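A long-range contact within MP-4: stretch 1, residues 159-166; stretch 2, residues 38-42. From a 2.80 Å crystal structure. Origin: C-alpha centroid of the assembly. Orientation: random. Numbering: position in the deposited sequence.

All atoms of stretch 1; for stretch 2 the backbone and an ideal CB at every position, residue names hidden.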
# COMPACT_ATOMS: atom_id res chain seq x y z
N GLY A 159 6.73 -8.80 -9.88
CA GLY A 159 8.11 -8.43 -9.67
C GLY A 159 8.76 -7.63 -10.77
O GLY A 159 9.01 -6.44 -10.61
N ASN A 160 9.04 -8.29 -11.89
CA ASN A 160 9.67 -7.63 -13.03
C ASN A 160 11.20 -7.52 -12.92
O ASN A 160 11.84 -6.88 -13.77
CB ASN A 160 8.99 -6.28 -13.35
CG ASN A 160 9.30 -5.76 -14.76
OD1 ASN A 160 10.45 -5.80 -15.22
ND2 ASN A 160 8.26 -5.25 -15.44
N ARG A 161 11.81 -8.16 -11.92
CA ARG A 161 13.29 -8.30 -11.87
C ARG A 161 14.04 -7.03 -11.41
O ARG A 161 15.23 -6.86 -11.66
CB ARG A 161 13.85 -8.78 -13.24
CG ARG A 161 13.05 -9.88 -13.93
CD ARG A 161 13.71 -10.34 -15.23
NE ARG A 161 13.75 -9.30 -16.27
CZ ARG A 161 14.87 -8.83 -16.83
NH1 ARG A 161 16.06 -9.29 -16.46
NH2 ARG A 161 14.79 -7.90 -17.77
N GLU A 162 13.33 -6.14 -10.74
CA GLU A 162 13.91 -4.88 -10.28
C GLU A 162 13.77 -4.75 -8.78
O GLU A 162 14.52 -4.04 -8.12
CB GLU A 162 13.15 -3.80 -11.00
CG GLU A 162 12.57 -4.36 -12.29
CD GLU A 162 12.49 -3.36 -13.41
OE1 GLU A 162 11.89 -2.30 -13.19
OE2 GLU A 162 13.02 -3.65 -14.51
N GLY A 163 12.80 -5.49 -8.29
CA GLY A 163 12.36 -5.45 -6.92
C GLY A 163 11.01 -6.10 -7.06
O GLY A 163 10.84 -7.03 -7.86
N ARG A 164 10.05 -5.60 -6.31
CA ARG A 164 8.75 -6.18 -6.30
C ARG A 164 7.65 -5.12 -6.36
O ARG A 164 7.30 -4.50 -5.35
CB ARG A 164 8.62 -6.94 -5.01
CG ARG A 164 8.03 -8.31 -5.16
CD ARG A 164 8.09 -8.90 -3.79
NE ARG A 164 8.18 -10.34 -3.86
CZ ARG A 164 9.19 -11.02 -3.36
NH1 ARG A 164 10.18 -10.36 -2.75
NH2 ARG A 164 9.18 -12.35 -3.45
N ARG A 165 7.09 -4.92 -7.55
CA ARG A 165 6.02 -3.95 -7.75
C ARG A 165 4.75 -4.54 -7.17
O ARG A 165 4.35 -5.65 -7.54
CB ARG A 165 5.80 -3.67 -9.27
CG ARG A 165 7.10 -3.21 -9.95
CD ARG A 165 7.21 -3.41 -11.45
NE ARG A 165 6.51 -2.35 -12.17
CZ ARG A 165 6.69 -2.04 -13.47
NH1 ARG A 165 7.57 -2.71 -14.22
NH2 ARG A 165 5.99 -1.05 -14.02
N LEU A 166 4.14 -3.84 -6.23
CA LEU A 166 2.85 -4.29 -5.75
C LEU A 166 1.81 -4.32 -6.86
O LEU A 166 2.00 -3.71 -7.91
CB LEU A 166 2.36 -3.37 -4.65
CG LEU A 166 2.90 -3.56 -3.24
CD1 LEU A 166 2.22 -2.55 -2.33
CD2 LEU A 166 2.65 -4.99 -2.79
N UNK A 38 11.15 3.21 -4.77
CA UNK A 38 12.32 2.45 -5.14
C UNK A 38 12.71 2.72 -6.56
O UNK A 38 11.98 3.39 -7.31
CB UNK A 38 12.08 0.95 -4.93
N UNK A 39 13.84 2.18 -6.95
CA UNK A 39 14.24 2.31 -8.30
C UNK A 39 13.76 1.06 -9.11
O UNK A 39 14.03 -0.11 -8.82
CB UNK A 39 15.76 2.49 -8.37
N UNK A 40 12.95 1.37 -10.11
CA UNK A 40 12.47 0.38 -11.06
C UNK A 40 12.21 1.10 -12.39
O UNK A 40 11.69 2.22 -12.39
CB UNK A 40 11.21 -0.32 -10.55
N UNK A 41 12.56 0.45 -13.50
CA UNK A 41 12.42 0.99 -14.86
C UNK A 41 13.28 2.23 -15.09
O UNK A 41 14.34 2.38 -14.48
CB UNK A 41 10.95 1.33 -15.14
N UNK A 42 12.84 3.12 -15.97
CA UNK A 42 13.59 4.35 -16.17
C UNK A 42 12.89 5.69 -15.87
O UNK A 42 12.08 5.79 -14.93
CB UNK A 42 14.05 4.38 -17.63

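Position 38 opens the segment with an extended backbone (phi/psi -122/174). Its ideal CB points toward stretch 1 but has nothing of it within 5.5 Å, so this contact hardly restricts the choice, and almost any residue could stand here. The deposited residue is Gly-38, which adds no side chain toward stretch 1.

At position 39 the CA-to-CB bond runs sideways, again with no atom of stretch 1 within 5.5 Å of the ideal CB. A long polar or charged chain would suit such open surroundings, though small residues would fit as well. Lys-39, a residue that also touches a crystal neighbour, sends its chain away from stretch 1; its part in the contact is confined to the backbone, where Lys-39 O lies 4.0 Å from Glu-162 O.

Position 40 makes the closest CA-to-CA approach, 5.5 Å from Glu-162 CA. The CB points toward stretch 1, and the ideal CB is 3.4 Å from Glu-162 OE1 and 5.1 Å from Arg-165 CG. Space is therefore short, while the neighbours offer both a carboxylate and the aliphatic part of an arginine; Ala, Ser, Thr, Cys or perhaps Val would be reasonable. Thr-40 is found. Its CG2 lies over one face of the Arg-165 guanidinium and packs 4.1 Å from Arg-165 CD, a nonpolar contact with the arginine chain. Its hydroxyl turns back to its own segment, Thr-40 OG1 donating a hydrogen bond to Lys-39 O at 3.1 Å. Thr-40 OG1 and CG2 crowd Glu-162 CB and OE1 more tightly than real packing allows, so the placement of the hydroxyl and of OE1 is less sure.

Position 41 has a positive phi (63/-151), a conformation easiest for Gly but open to other residues at some cost. With any residue but proline, the backbone N-H can reach Glu-162 OE1. The CB points sideways. The carboxylate favours Lys or Arg, although the nearby Arg-165 NH1 argues against a positive charge, and Gln or Asn would be a neutral compromise. The residue is Arg-41. Its N lies 2.8 Å from Glu-162 OE1 in a weak hydrogen bond, made less certain by the crowding at OE1. The side-chain end comes nearer to stretch 1: Arg-41 NH1 forms a salt bridge with Glu-162 OE2 at 3.5 Å, the carboxylate oxygen lying at the guanidinium edge. Arg-165 NH1 sits over one face, 4.0 Å from Arg-41 CZ, so two like charges are close together; the Glu-162 carboxylate is the opposite charge paired with Arg-41.

At position 42 the CB points away, and polar residues of any size would serve. Asn-42 makes no contact with stretch 1.

Stretch 2 38-42: GKTRN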
# COMPACT_ATOMS: atom_id res chain seq x y z
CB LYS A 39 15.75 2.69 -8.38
CG LYS A 39 16.19 3.47 -9.62
CD LYS A 39 17.57 3.08 -10.12
CE LYS A 39 18.65 4.04 -9.67
NZ LYS A 39 19.97 3.91 -10.30
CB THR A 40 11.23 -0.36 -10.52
OG1 THR A 40 11.62 -1.63 -9.98
CG2 THR A 40 10.18 -0.58 -11.61
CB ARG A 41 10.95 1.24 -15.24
CG ARG A 41 10.63 0.89 -16.68
CD ARG A 41 9.17 0.49 -16.82
NE ARG A 41 9.01 -0.82 -17.45
CZ ARG A 41 9.88 -1.83 -17.33
NH1 ARG A 41 10.99 -1.69 -16.60
NH2 ARG A 41 9.64 -2.98 -17.95
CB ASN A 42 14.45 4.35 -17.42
CG ASN A 42 15.85 3.84 -17.16
OD1 ASN A 42 16.64 4.48 -16.46
ND2 ASN A 42 16.18 2.69 -17.73
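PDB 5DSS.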